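Local coordinates for protein phospholipase C-beta (PLC-beta) (Sepia officinalis, PDB 3QR0) that belongs to the phospholipase C-beta family, a multidomain chain of PH, EF-hand-like, TIM-barrel and C2 modules that binds a calcium ion in its barrel, at residues A[368-372]-A[381-385]; A[373-379]-A[421-427]; A[342-346]-A[598-602]. One frame throughout, in Å; residues are numbered along the deposited sequence.

Overall arrangement
All three contacts lie in the TIM-barrel part of this phospholipase C-beta, built from the X and Y family regions. Contact 1 joins strand 366-372, which supplies two calcium ligands, to the loop after strand 380-381. Contact 2 fixes the loop between those strands against helix 422-436; its centre is about 12 Å from that of contact 1, which it touches at Trp372 and Pro379. Contact 3, centred about 14 Å from the centre of contact 1, ties the X region to the Y region, so the other two fall between its segments along the chain. His383 and Gln346, probably by a hydrogen bond, link contacts 1 and 3 around the calcium site; contacts 2 and 3 do not touch.

Contact 1. Residues A[368-372]-A[381-385]; sequences ELDCW and ITHGF. With CA (calcium ion), chain B.
Trp372 lays its indole against the backbone of Gly384, whose CA is 3.4 Å from CZ2. Its CG stands beside its own backbone N (chi1 -61°), which brings the ring to the 382-385 backbone. This is the close-packed part of the contact. Thr382 CG2 meets the five-membered ring at CD1, and Thr382 N donates a hydrogen bond to Asp370 O, 3.3 Å. Toward helix 393-403, Ile381 CD1 rests on Leu369 CB, with Phe393 covering both. Cys371 and Ile381 form an antiparallel non-hydrogen-bonded pair, at the end of the short strand 380-381, which runs antiparallel to barrel strand 366-372. On the other face of that strand, Asp370 holds the calcium ion with both carboxylate oxygens, and Glu368 adds OE2 at 2.4 Å; Asn339 and Glu417 complete the protein ligands. Two waters also bind the ion. Asp370 OD2 accepts from Tyr341 and from a further water, 2.8 Å away, which in turn accepts from Trp372 NE1 at the indole edge and from Gly384 N. Looser packing lies at the outer end, where exposed Phe385 brings CE2 to 3.7 Å from Trp372 CH2, the ring planes 87° apart.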
loop_
_atom_site.group_PDB
_atom_site.type_symbol
_atom_site.label_atom_id
_atom_site.label_comp_id
_atom_site.label_asym_id
_atom_site.label_seq_id
_atom_site.Cartn_x
_atom_site.Cartn_y
_atom_site.Cartn_z
ATOM N N GLU A 368 -15.229 7.928 -6.644
ATOM C CA GLU A 368 -16.588 7.973 -7.148
ATOM C C GLU A 368 -17.521 8.701 -6.183
ATOM O O GLU A 368 -17.458 8.501 -4.968
ATOM C CB GLU A 368 -17.096 6.563 -7.401
ATOM C CG GLU A 368 -18.462 6.511 -8.079
ATOM C CD GLU A 368 -18.819 5.124 -8.556
ATOM O OE1 GLU A 368 -18.037 4.189 -8.285
ATOM O OE2 GLU A 368 -19.882 4.958 -9.191
ATOM N N LEU A 369 -18.375 9.546 -6.748
ATOM C CA LEU A 369 -19.377 10.293 -6.004
ATOM C C LEU A 369 -20.724 10.051 -6.682
ATOM O O LEU A 369 -20.933 10.476 -7.824
ATOM C CB LEU A 369 -19.049 11.794 -6.000
ATOM C CG LEU A 369 -17.795 12.313 -5.269
ATOM C CD1 LEU A 369 -16.486 11.881 -5.938
ATOM C CD2 LEU A 369 -17.831 13.837 -5.169
ATOM N N ASP A 370 -21.615 9.342 -5.985
ATOM C CA ASP A 370 -22.979 9.092 -6.458
ATOM C C ASP A 370 -23.875 10.190 -5.912
ATOM O O ASP A 370 -24.232 10.173 -4.728
ATOM C CB ASP A 370 -23.501 7.736 -5.959
ATOM C CG ASP A 370 -22.861 6.552 -6.654
ATOM O OD1 ASP A 370 -21.888 6.717 -7.422
ATOM O OD2 ASP A 370 -23.324 5.418 -6.413
ATOM N N CYS A 371 -24.262 11.124 -6.779
ATOM C CA CYS A 371 -24.975 12.326 -6.353
ATOM C C CYS A 371 -26.486 12.211 -6.567
ATOM O O CYS A 371 -26.939 11.868 -7.657
ATOM C CB CYS A 371 -24.428 13.546 -7.093
ATOM S SG CYS A 371 -22.630 13.691 -6.975
ATOM N N TRP A 372 -27.250 12.503 -5.515
ATOM C CA TRP A 372 -28.716 12.460 -5.548
ATOM C C TRP A 372 -29.303 13.740 -4.942
ATOM O O TRP A 372 -28.637 14.441 -4.169
ATOM C CB TRP A 372 -29.230 11.232 -4.775
ATOM C CG TRP A 372 -28.750 9.918 -5.343
ATOM C CD1 TRP A 372 -27.559 9.304 -5.091
ATOM C CD2 TRP A 372 -29.454 9.067 -6.258
ATOM N NE1 TRP A 372 -27.479 8.119 -5.788
ATOM C CE2 TRP A 372 -28.626 7.955 -6.519
ATOM C CE3 TRP A 372 -30.707 9.138 -6.881
ATOM C CZ2 TRP A 372 -29.005 6.922 -7.385
ATOM C CZ3 TRP A 372 -31.084 8.110 -7.744
ATOM C CH2 TRP A 372 -30.235 7.016 -7.983
ATOM N N ILE A 381 -24.813 12.408 -1.162
ATOM C CA ILE A 381 -24.151 11.239 -1.733
ATOM C C ILE A 381 -24.639 9.993 -1.011
ATOM O O ILE A 381 -24.656 9.944 0.221
ATOM C CB ILE A 381 -22.624 11.348 -1.623
ATOM C CG1 ILE A 381 -22.113 12.436 -2.571
ATOM C CG2 ILE A 381 -21.950 10.000 -1.938
ATOM C CD1 ILE A 381 -20.614 12.713 -2.456
ATOM N N THR A 382 -25.049 8.994 -1.787
ATOM C CA THR A 382 -25.540 7.735 -1.241
ATOM C C THR A 382 -25.684 6.711 -2.364
ATOM O O THR A 382 -25.545 7.054 -3.543
ATOM C CB THR A 382 -26.912 7.913 -0.523
ATOM O OG1 THR A 382 -27.211 6.742 0.247
ATOM C CG2 THR A 382 -28.043 8.170 -1.523
ATOM N N HIS A 383 -25.953 5.461 -1.998
ATOM C CA HIS A 383 -26.277 4.432 -2.983
ATOM C C HIS A 383 -27.791 4.423 -3.160
ATOM O O HIS A 383 -28.530 4.006 -2.266
ATOM C CB HIS A 383 -25.756 3.056 -2.543
ATOM C CG HIS A 383 -25.696 2.044 -3.649
ATOM N ND1 HIS A 383 -25.420 0.713 -3.424
ATOM C CD2 HIS A 383 -25.872 2.170 -4.988
ATOM C CE1 HIS A 383 -25.428 0.060 -4.574
ATOM N NE2 HIS A 383 -25.700 0.921 -5.540
ATOM N N GLY A 384 -28.249 4.909 -4.310
ATOM C CA GLY A 384 -29.674 5.076 -4.565
ATOM C C GLY A 384 -30.495 3.800 -4.486
ATOM O O GLY A 384 -30.025 2.726 -4.861
ATOM N N PHE A 385 -31.724 3.944 -3.994
ATOM C CA PHE A 385 -32.685 2.848 -3.838
ATOM C C PHE A 385 -32.207 1.720 -2.912
ATOM O O PHE A 385 -32.620 0.567 -3.064
ATOM C CB PHE A 385 -33.105 2.291 -5.201
ATOM C CG PHE A 385 -33.625 3.339 -6.146
ATOM C CD1 PHE A 385 -34.952 3.733 -6.098
ATOM C CD2 PHE A 385 -32.788 3.924 -7.085
ATOM C CE1 PHE A 385 -35.441 4.705 -6.977
ATOM C CE2 PHE A 385 -33.268 4.896 -7.962
ATOM C CZ PHE A 385 -34.591 5.284 -7.905
HETATM CA CA CA B . -21.919 4.281 -8.185
HETATM O O HOH W 1 -26.161 5.362 -6.416
HETATM O O HOH W 2 -23.624 2.547 -7.823
HETATM O O HOH W 3 -21.284 2.144 -9.165
#

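Contact 2. Residues A[373-379]-A[421-427]; sequences DGKDGEP and SVAQQKL
Gln424 reaches the 373-379 loop with CG beside its own backbone N (chi1 -64°) and the chain extended beyond it (chi2 -160°), which carries the amide to Gly374. There it makes a paired contact with one residue's backbone. Gly374 N-H donates to Gln424 OE1 over 3.0 Å, coming in from the flank of the carbonyl at a C=O...N angle of 113°. In return Gln424 NE2 donates a hydrogen bond to a lone pair of Gly374 O, 3.1 Å away, with the acceptor close to the amide plane. The two bonds together should fix the rotation of the amide. Gly374 O is also taken by Gly377 N, the bond that closes the type I turn 374-377, so the glutamine grips the loop at the base of its turn. Gln424 CD also lies 3.4 Å from Gly377 O, and Gln424 OE1 comes to 3.0 Å from Pro379 N, which has no hydrogen to share.

Nearer the start of the helix, Asp373 turns its carboxylate onto Ser421, the N-cap residue. Ser421 N donates to the syn side of Asp373 OD1 at 2.9 Å, and a weak second bond goes to OD2. The negative group thus sits at the helix N-terminus, where the helix dipole would probably stabilise it. On the other flank of Gln424, Leu427 offers CB to Pro379 CD at 4.0 Å and CD1 to Gly377 O. Glu378 OE1 is hydrogen-bonded to Tyr431, further along the same helix. The contact therefore ties the loop linking strands 366-372 and 380-381 to the first two turns of helix 422-436, which follows the neighbouring strand 412-418.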
loop_
_atom_site.group_PDB
_atom_site.type_symbol
_atom_site.label_atom_id
_atom_site.label_comp_id
_atom_site.label_asym_id
_atom_site.label_seq_id
_atom_site.Cartn_x
_atom_site.Cartn_y
_atom_site.Cartn_z
ATOM N N ASP A 373 -30.552 14.036 -5.296
ATOM C CA ASP A 373 -31.259 15.183 -4.725
ATOM C C ASP A 373 -31.506 14.939 -3.244
ATOM O O ASP A 373 -32.027 13.896 -2.875
ATOM C CB ASP A 373 -32.616 15.405 -5.414
ATOM C CG ASP A 373 -32.494 16.038 -6.794
ATOM O OD1 ASP A 373 -31.390 16.477 -7.180
ATOM O OD2 ASP A 373 -33.520 16.102 -7.502
ATOM N N GLY A 374 -31.117 15.894 -2.403
ATOM C CA GLY A 374 -31.455 15.853 -0.984
ATOM C C GLY A 374 -32.796 16.517 -0.750
ATOM O O GLY A 374 -33.193 17.414 -1.508
ATOM N N LYS A 375 -33.486 16.077 0.303
ATOM C CA LYS A 375 -34.848 16.529 0.605
ATOM C C LYS A 375 -34.935 18.012 0.947
ATOM O O LYS A 375 -35.977 18.627 0.742
ATOM C CB LYS A 375 -35.456 15.710 1.756
ATOM C CG LYS A 375 -35.976 14.334 1.336
ATOM C CD LYS A 375 -36.766 13.634 2.447
ATOM C CE LYS A 375 -38.024 14.403 2.829
ATOM N NZ LYS A 375 -38.971 13.586 3.647
ATOM N N ASP A 376 -33.843 18.575 1.462
ATOM C CA ASP A 376 -33.807 19.971 1.902
ATOM C C ASP A 376 -33.261 20.911 0.815
ATOM O O ASP A 376 -32.930 22.062 1.098
ATOM C CB ASP A 376 -32.933 20.075 3.166
ATOM C CG ASP A 376 -33.409 21.149 4.141
ATOM O OD1 ASP A 376 -34.467 21.780 3.911
ATOM O OD2 ASP A 376 -32.713 21.351 5.166
ATOM N N GLY A 377 -33.167 20.420 -0.421
ATOM C CA GLY A 377 -32.644 21.204 -1.534
ATOM C C GLY A 377 -31.134 21.124 -1.711
ATOM O O GLY A 377 -30.597 21.730 -2.632
ATOM N N GLU A 378 -30.454 20.376 -0.841
ATOM C CA GLU A 378 -28.994 20.269 -0.865
ATOM C C GLU A 378 -28.571 18.869 -1.313
ATOM O O GLU A 378 -29.042 17.886 -0.751
ATOM C CB GLU A 378 -28.427 20.560 0.525
ATOM C CG GLU A 378 -28.642 22.003 0.999
ATOM C CD GLU A 378 -27.848 23.030 0.196
ATOM O OE1 GLU A 378 -26.777 22.682 -0.355
ATOM O OE2 GLU A 378 -28.293 24.194 0.125
ATOM N N PRO A 379 -27.677 18.771 -2.319
ATOM C CA PRO A 379 -27.338 17.451 -2.846
ATOM C C PRO A 379 -26.652 16.549 -1.831
ATOM O O PRO A 379 -25.910 17.026 -0.968
ATOM C CB PRO A 379 -26.387 17.765 -4.012
ATOM C CG PRO A 379 -25.837 19.096 -3.704
ATOM C CD PRO A 379 -26.941 19.835 -3.023
ATOM N N SER A 421 -31.336 16.832 -10.040
ATOM C CA SER A 421 -32.084 17.790 -10.844
ATOM C C SER A 421 -31.167 18.949 -11.211
ATOM O O SER A 421 -30.096 19.115 -10.619
ATOM C CB SER A 421 -33.281 18.317 -10.058
ATOM O OG SER A 421 -32.845 18.995 -8.887
ATOM N N VAL A 422 -31.597 19.759 -12.170
ATOM C CA VAL A 422 -30.805 20.896 -12.628
ATOM C C VAL A 422 -30.444 21.844 -11.475
ATOM O O VAL A 422 -29.310 22.323 -11.399
ATOM C CB VAL A 422 -31.538 21.675 -13.759
ATOM C CG1 VAL A 422 -30.831 22.990 -14.073
ATOM C CG2 VAL A 422 -31.641 20.815 -15.013
ATOM N N ALA A 423 -31.396 22.089 -10.576
ATOM C CA ALA A 423 -31.190 23.022 -9.465
ATOM C C ALA A 423 -30.091 22.553 -8.512
ATOM O O ALA A 423 -29.252 23.346 -8.075
ATOM C CB ALA A 423 -32.507 23.246 -8.696
ATOM N N GLN A 424 -30.092 21.264 -8.191
ATOM C CA GLN A 424 -29.079 20.726 -7.289
ATOM C C GLN A 424 -27.740 20.468 -7.995
ATOM O O GLN A 424 -26.696 20.517 -7.351
ATOM C CB GLN A 424 -29.616 19.507 -6.536
ATOM C CG GLN A 424 -30.803 19.888 -5.617
ATOM C CD GLN A 424 -31.080 18.893 -4.496
ATOM O OE1 GLN A 424 -30.169 18.267 -3.953
ATOM N NE2 GLN A 424 -32.348 18.760 -4.133
ATOM N N GLN A 425 -27.768 20.230 -9.308
ATOM C CA GLN A 425 -26.535 20.175 -10.121
ATOM C C GLN A 425 -25.805 21.520 -10.145
ATOM O O GLN A 425 -24.573 21.564 -10.209
ATOM C CB GLN A 425 -26.825 19.726 -11.563
ATOM C CG GLN A 425 -27.085 18.235 -11.714
ATOM C CD GLN A 425 -27.089 17.778 -13.162
ATOM O OE1 GLN A 425 -26.194 18.118 -13.937
ATOM N NE2 GLN A 425 -28.094 16.994 -13.531
ATOM N N LYS A 426 -26.562 22.616 -10.115
ATOM C CA LYS A 426 -25.972 23.948 -9.992
ATOM C C LYS A 426 -25.173 24.045 -8.703
ATOM O O LYS A 426 -24.084 24.626 -8.680
ATOM C CB LYS A 426 -27.047 25.034 -10.022
ATOM C CG LYS A 426 -27.563 25.344 -11.413
ATOM C CD LYS A 426 -28.822 26.192 -11.361
ATOM C CE LYS A 426 -29.230 26.668 -12.747
ATOM N NZ LYS A 426 -28.400 27.826 -13.236
ATOM N N LEU A 427 -25.715 23.452 -7.640
ATOM C CA LEU A 427 -25.055 23.436 -6.345
ATOM C C LEU A 427 -23.832 22.522 -6.346
ATOM O O LEU A 427 -22.809 22.880 -5.763
ATOM C CB LEU A 427 -26.042 23.043 -5.238
ATOM C CG LEU A 427 -27.197 24.035 -5.056
ATOM C CD1 LEU A 427 -28.226 23.500 -4.073
ATOM C CD2 LEU A 427 -26.680 25.403 -4.606
#

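Contact 3. Residues A[342-346]-A[598-602]; sequences LTGHQ and LNFQC
Gly344 O is held by two donors: Gln601 NE2, across the contact at 3.0 Å, and the hydroxyl of Ser580. The glutamine bond is nearly straight, 173° at the hydrogen, and lands on a lone pair in the carbonyl plane, with the oxygen itself almost in the amide plane of Gln601. To get there the side chain is bent. Its CG stands between the backbone N and the carbonyl carbon (chi1 72°), and a second bend at chi2 (-89°) lays the amide across the backbone of 342-344. Gln601 CB touches Thr343 O at 3.4 Å, Gln601 CD lies 3.3 Å from Leu342 O, and Leu342 CB packs against NE2.

A water completes the site. It accepts from Gln601 NE2 at 2.9 Å and from Gln346 NE2 at 3.0 Å, and approaches Asn599 OD1 within 2.8 Å. Gln346 bends at chi2 and comes at Asn599 from the opposite direction, so the two amides are joined through the water, with Gln346 NE2 and Asn599 OD1 3.7 Å apart. Both have stronger partners outside the pair: Gln346 NE2 bonds to Ser580 and its OE1 to the calcium ligand Asn339, while Asn599 OD1 is hydrogen-bonded to His338 ND1.

Asn599 to Cys602 forms a type I turn, closed by Cys602 N to Asn599 O, and Gln601, within this turn, points toward 342-346. The X and Y regions of the barrel thus meet here through amides and backbone carbonyls, with little apolar packing. Gln346 is probably a second-shell residue of the calcium site, through its bond to Asn339, and may help to position that ligand.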
loop_
_atom_site.group_PDB
_atom_site.type_symbol
_atom_site.label_atom_id
_atom_site.label_comp_id
_atom_site.label_asym_id
_atom_site.label_seq_id
_atom_site.Cartn_x
_atom_site.Cartn_y
_atom_site.Cartn_z
ATOM N N LEU A 342 -18.976 4.460 0.451
ATOM C CA LEU A 342 -19.421 3.315 1.253
ATOM C C LEU A 342 -18.296 2.718 2.099
ATOM O O LEU A 342 -17.197 2.457 1.598
ATOM C CB LEU A 342 -20.025 2.231 0.350
ATOM C CG LEU A 342 -21.300 2.640 -0.389
ATOM C CD1 LEU A 342 -21.737 1.551 -1.365
ATOM C CD2 LEU A 342 -22.429 2.985 0.588
ATOM N N THR A 343 -18.573 2.496 3.381
ATOM C CA THR A 343 -17.579 1.919 4.281
ATOM C C THR A 343 -17.831 0.446 4.591
ATOM O O THR A 343 -17.043 -0.168 5.308
ATOM C CB THR A 343 -17.488 2.708 5.591
ATOM O OG1 THR A 343 -18.753 2.672 6.264
ATOM C CG2 THR A 343 -17.079 4.153 5.298
ATOM N N GLY A 344 -18.912 -0.117 4.047
ATOM C CA GLY A 344 -19.208 -1.541 4.211
ATOM C C GLY A 344 -20.036 -2.134 3.079
ATOM O O GLY A 344 -19.648 -2.064 1.912
ATOM N N HIS A 345 -21.180 -2.708 3.448
ATOM C CA HIS A 345 -22.082 -3.408 2.532
ATOM C C HIS A 345 -22.731 -2.414 1.569
ATOM O O HIS A 345 -23.035 -1.279 1.954
ATOM C CB HIS A 345 -23.153 -4.115 3.363
ATOM C CG HIS A 345 -23.899 -5.198 2.646
ATOM N ND1 HIS A 345 -25.059 -4.962 1.938
ATOM C CD2 HIS A 345 -23.694 -6.536 2.594
ATOM C CE1 HIS A 345 -25.516 -6.103 1.453
ATOM N NE2 HIS A 345 -24.704 -7.075 1.836
ATOM N N GLN A 346 -22.937 -2.840 0.324
ATOM C CA GLN A 346 -23.490 -1.968 -0.722
ATOM C C GLN A 346 -24.955 -1.571 -0.503
ATOM O O GLN A 346 -25.401 -0.545 -1.024
ATOM C CB GLN A 346 -23.374 -2.632 -2.100
ATOM C CG GLN A 346 -21.951 -2.891 -2.583
ATOM C CD GLN A 346 -21.198 -1.620 -2.919
ATOM O OE1 GLN A 346 -21.628 -0.837 -3.761
ATOM N NE2 GLN A 346 -20.066 -1.413 -2.263
ATOM N N LEU A 598 -11.870 -0.372 -7.339
ATOM C CA LEU A 598 -12.054 -1.400 -6.328
ATOM C C LEU A 598 -12.762 -0.830 -5.112
ATOM O O LEU A 598 -12.690 0.368 -4.835
ATOM C CB LEU A 598 -10.698 -1.982 -5.920
ATOM C CG LEU A 598 -9.869 -2.578 -7.064
ATOM C CD1 LEU A 598 -8.441 -2.842 -6.616
ATOM C CD2 LEU A 598 -10.528 -3.851 -7.580
ATOM N N ASN A 599 -13.442 -1.700 -4.381
ATOM C CA ASN A 599 -14.032 -1.334 -3.108
ATOM C C ASN A 599 -12.956 -1.331 -2.026
ATOM O O ASN A 599 -12.539 -2.390 -1.562
ATOM C CB ASN A 599 -15.162 -2.299 -2.758
ATOM C CG ASN A 599 -16.322 -2.200 -3.726
ATOM O OD1 ASN A 599 -16.816 -1.111 -4.007
ATOM N ND2 ASN A 599 -16.759 -3.336 -4.242
ATOM N N PHE A 600 -12.528 -0.137 -1.621
ATOM C CA PHE A 600 -11.419 0.026 -0.674
ATOM C C PHE A 600 -11.728 -0.474 0.732
ATOM O O PHE A 600 -10.805 -0.731 1.505
ATOM C CB PHE A 600 -10.939 1.488 -0.629
ATOM C CG PHE A 600 -9.850 1.792 -1.616
ATOM C CD1 PHE A 600 -10.029 1.531 -2.964
ATOM C CD2 PHE A 600 -8.639 2.320 -1.199
ATOM C CE1 PHE A 600 -9.025 1.793 -3.876
ATOM C CE2 PHE A 600 -7.633 2.595 -2.108
ATOM C CZ PHE A 600 -7.819 2.326 -3.442
ATOM N N GLN A 601 -13.013 -0.625 1.055
ATOM C CA GLN A 601 -13.429 -1.093 2.376
ATOM C C GLN A 601 -13.371 -2.610 2.523
ATOM O O GLN A 601 -13.509 -3.124 3.629
ATOM C CB GLN A 601 -14.850 -0.610 2.704
ATOM C CG GLN A 601 -15.972 -1.288 1.918
ATOM C CD GLN A 601 -16.298 -0.604 0.603
ATOM O OE1 GLN A 601 -15.412 -0.094 -0.102
ATOM N NE2 GLN A 601 -17.578 -0.591 0.261
ATOM N N CYS A 602 -13.195 -3.326 1.414
ATOM C CA CYS A 602 -13.145 -4.783 1.445
ATOM C C CYS A 602 -11.708 -5.241 1.261
ATOM O O CYS A 602 -11.176 -5.184 0.160
ATOM C CB CYS A 602 -14.030 -5.374 0.356
ATOM S SG CYS A 602 -14.084 -7.185 0.338
HETATM O O HOH W 4 -17.981 0.713 -2.268
#